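Local structure of acetone carboxylase alpha subunit (Xanthobacter autotrophicus Py2, 5M45) at residues G107-V112 / G355-M360. The protein forms the alpha subunit of acetone carboxylase, a multi-chain bacterial enzyme, and belongs to the hydantoinase B/oxoprolinase family. Residues are numbered along the deposited sequence; the frame is centred on the assembly and turned at random.
Sequences GIIIHV and GIWVMM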
ATOM      1  N   GLY A 107     -12.811  25.063   8.696  1.00 12.39           N
ATOM      2  CA  GLY A 107     -12.181  23.788   9.058  1.00 12.35           C
ATOM      3  C   GLY A 107     -10.802  23.660   8.389  1.00 12.28           C
ATOM      4  O   GLY A 107     -10.050  24.628   8.353  1.00 12.39           O
ATOM      5  N   ILE A 108     -10.480  22.471   7.846  1.00 12.27           N
ATOM      6  CA  ILE A 108      -9.138  22.211   7.292  1.00 12.29           C
ATOM      7  C   ILE A 108      -9.033  22.659   5.839  1.00 12.29           C
ATOM      8  O   ILE A 108      -8.934  21.813   4.884  1.00 12.54           O
ATOM      9  CB  ILE A 108      -8.631  20.758   7.532  1.00 12.22           C
ATOM     10  CG1 ILE A 108      -9.668  19.677   7.145  1.00 12.19           C
ATOM     11  CG2 ILE A 108      -8.238  20.607   9.019  1.00 12.37           C
ATOM     12  CD1 ILE A 108      -9.093  18.272   7.096  1.00 12.29           C
ATOM     13  N   ILE A 109      -9.004  23.976   5.658  1.00 12.28           N
ATOM     14  CA  ILE A 109      -9.223  24.571   4.343  1.00 12.19           C
ATOM     15  C   ILE A 109      -7.994  24.588   3.452  1.00 12.09           C
ATOM     16  O   ILE A 109      -8.095  25.036   2.323  1.00 12.35           O
ATOM     17  CB  ILE A 109      -9.885  25.984   4.402  1.00 12.27           C
ATOM     18  CG1 ILE A 109      -8.968  27.025   5.047  1.00 12.39           C
ATOM     19  CG2 ILE A 109     -11.248  25.907   5.081  1.00 12.33           C
ATOM     20  CD1 ILE A 109      -9.541  28.429   4.996  1.00 12.53           C
ATOM     21  N   ILE A 110      -6.860  24.055   3.907  1.00 11.97           N
ATOM     22  CA  ILE A 110      -5.729  23.768   2.990  1.00 11.81           C
ATOM     23  C   ILE A 110      -6.194  22.880   1.839  1.00 11.65           C
ATOM     24  O   ILE A 110      -5.646  22.933   0.735  1.00 11.53           O
ATOM     25  CB  ILE A 110      -4.490  23.161   3.737  1.00 11.94           C
ATOM     26  CG1 ILE A 110      -3.212  23.310   2.895  1.00 12.09           C
ATOM     27  CG2 ILE A 110      -4.730  21.696   4.121  1.00 11.98           C
ATOM     28  CD1 ILE A 110      -1.942  23.078   3.685  1.00 12.07           C
ATOM     29  N   HIS A 111      -7.235  22.079   2.074  1.00 11.49           N
ATOM     30  CA  HIS A 111      -7.744  21.156   1.058  1.00 11.30           C
ATOM     31  C   HIS A 111      -8.622  21.787  -0.008  1.00 11.11           C
ATOM     32  O   HIS A 111      -8.955  21.128  -1.005  1.00 10.97           O
ATOM     33  CB  HIS A 111      -8.397  19.938   1.732  1.00 11.28           C
ATOM     34  CG  HIS A 111      -7.433  19.173   2.576  1.00 11.30           C
ATOM     35  ND1 HIS A 111      -6.461  18.358   2.037  1.00 11.32           N
ATOM     36  CD2 HIS A 111      -7.227  19.162   3.913  1.00 11.41           C
ATOM     37  CE1 HIS A 111      -5.721  17.862   3.009  1.00 11.37           C
ATOM     38  NE2 HIS A 111      -6.172  18.331   4.160  1.00 11.50           N
ATOM     39  N   VAL A 112      -8.947  23.068   0.136  1.00 10.88           N
ATOM     40  CA  VAL A 112      -9.526  23.848  -0.969  1.00 10.81           C
ATOM     41  C   VAL A 112      -8.557  23.712  -2.175  1.00 10.81           C
ATOM     42  O   VAL A 112      -8.974  23.316  -3.275  1.00 10.79           O
ATOM     43  CB  VAL A 112      -9.776  25.330  -0.588  1.00 10.85           C
ATOM     44  CG1 VAL A 112     -10.106  26.168  -1.803  1.00 10.93           C
ATOM     45  CG2 VAL A 112     -10.871  25.459   0.465  1.00 10.80           C
ATOM     46  N   GLY A 355      -1.051  26.232   1.856  1.00 11.66           N
ATOM     47  CA  GLY A 355      -0.869  26.680   3.230  1.00 11.80           C
ATOM     48  C   GLY A 355      -0.586  28.175   3.379  1.00 11.98           C
ATOM     49  O   GLY A 355      -1.017  28.803   4.361  1.00 12.16           O
ATOM     50  N   ILE A 356       0.152  28.754   2.420  1.00 11.97           N
ATOM     51  CA  ILE A 356       0.337  30.214   2.402  1.00 12.03           C
ATOM     52  C   ILE A 356      -1.028  30.901   2.218  1.00 12.17           C
ATOM     53  O   ILE A 356      -1.309  31.929   2.875  1.00 12.21           O
ATOM     54  CB  ILE A 356       1.372  30.653   1.350  1.00 12.03           C
ATOM     55  CG1 ILE A 356       2.763  30.098   1.710  1.00 11.94           C
ATOM     56  CG2 ILE A 356       1.431  32.210   1.239  1.00 12.15           C
ATOM     57  CD1 ILE A 356       3.799  30.160   0.568  1.00 12.02           C
ATOM     58  N   TRP A 357      -1.877  30.323   1.365  1.00 12.47           N
ATOM     59  CA  TRP A 357      -3.255  30.804   1.145  1.00 12.74           C
ATOM     60  C   TRP A 357      -4.064  30.732   2.444  1.00 12.85           C
ATOM     61  O   TRP A 357      -4.743  31.703   2.792  1.00 13.02           O
ATOM     62  CB  TRP A 357      -3.912  30.056  -0.031  1.00 12.83           C
ATOM     63  CG  TRP A 357      -5.347  30.384  -0.274  1.00 13.10           C
ATOM     64  CD1 TRP A 357      -5.834  31.341  -1.098  1.00 13.44           C
ATOM     65  CD2 TRP A 357      -6.480  29.761   0.332  1.00 13.17           C
ATOM     66  NE1 TRP A 357      -7.220  31.348  -1.070  1.00 13.67           N
ATOM     67  CE2 TRP A 357      -7.637  30.367  -0.205  1.00 13.55           C
ATOM     68  CE3 TRP A 357      -6.639  28.698   1.237  1.00 13.14           C
ATOM     69  CZ2 TRP A 357      -8.934  29.962   0.157  1.00 13.42           C
ATOM     70  CZ3 TRP A 357      -7.904  28.303   1.609  1.00 13.17           C
ATOM     71  CH2 TRP A 357      -9.041  28.947   1.079  1.00 13.33           C
ATOM     72  N   VAL A 358      -3.924  29.632   3.199  1.00 12.80           N
ATOM     73  CA  VAL A 358      -4.560  29.504   4.526  1.00 13.15           C
ATOM     74  C   VAL A 358      -4.151  30.658   5.456  1.00 13.77           C
ATOM     75  O   VAL A 358      -5.013  31.297   6.087  1.00 13.09           O
ATOM     76  CB  VAL A 358      -4.271  28.112   5.165  1.00 12.81           C
ATOM     77  CG1 VAL A 358      -4.774  28.054   6.607  1.00 12.84           C
ATOM     78  CG2 VAL A 358      -4.942  26.994   4.348  1.00 12.79           C
ATOM     79  N   MET A 359      -2.843  30.937   5.522  1.00 14.76           N
ATOM     80  CA  MET A 359      -2.363  32.069   6.306  1.00 15.74           C
ATOM     81  C   MET A 359      -3.004  33.384   5.859  1.00 15.67           C
ATOM     82  O   MET A 359      -3.459  34.176   6.725  1.00 15.19           O
ATOM     83  CB  MET A 359      -0.838  32.190   6.272  1.00 17.71           C
ATOM     84  CG  MET A 359      -0.361  33.420   7.023  1.00 19.32           C
ATOM     85  SD  MET A 359       1.166  34.113   6.466  1.00 23.96           S
ATOM     86  CE  MET A 359       0.787  34.605   4.815  1.00 23.86           C
ATOM     87  N   MET A 360      -3.055  33.628   4.551  1.00 15.47           N
ATOM     88  CA  MET A 360      -3.752  34.806   4.025  1.00 16.11           C
ATOM     89  C   MET A 360      -5.211  34.950   4.514  1.00 15.23           C
ATOM     90  O   MET A 360      -5.635  36.051   4.855  1.00 14.64           O
ATOM     91  CB  MET A 360      -3.757  34.839   2.486  1.00 17.64           C
ATOM     92  CG  MET A 360      -2.383  35.016   1.829  1.00 19.37           C
ATOM     93  SD  MET A 360      -2.361  34.565   0.062  1.00 22.90           S
ATOM     94  CE  MET A 360      -3.265  35.830  -0.608  1.00 22.12           C
TER
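W357 rests the CZ3-CH2 corner of its indole in the shallow hollow that I109 and V112 form near the N-terminal end of helix 111-124, with I109 O at its floor. CG stands anti to the backbone N (chi1 175°), and chi2 of 91° turns the indole about the CB-CG bond. CZ3 packs against I109 CD1 at 3.8 Å, while CH2 lies 4.0 Å from V112 CG2; both aliphatic side chains cross the indole at about a right angle. The carbonyl I109 O comes to 3.3 Å from W357 CZ3 and also accepts the amide of V112. One residue further along helix 349-361, V358 supplies the second bump: its CG2 sits over the I109-I110 peptide, 3.5 Å from I110 N. I110 answers in the reverse direction, laying CD1 on the bare backbone of G355, 3.8 Å from G355 CA. The indole is tied by NE1 to N371 O, which helps fix the ring's rotation. I110 lies about 7 Å from the bound manganese, and H111 bonds weakly to the manganese ligand D153. Buried in the protein's interior, apolar side chains press on each other and on backbone atoms; with no hydrogen bond joining the segments, cohesion rests on van der Waals fit and exclusion of water.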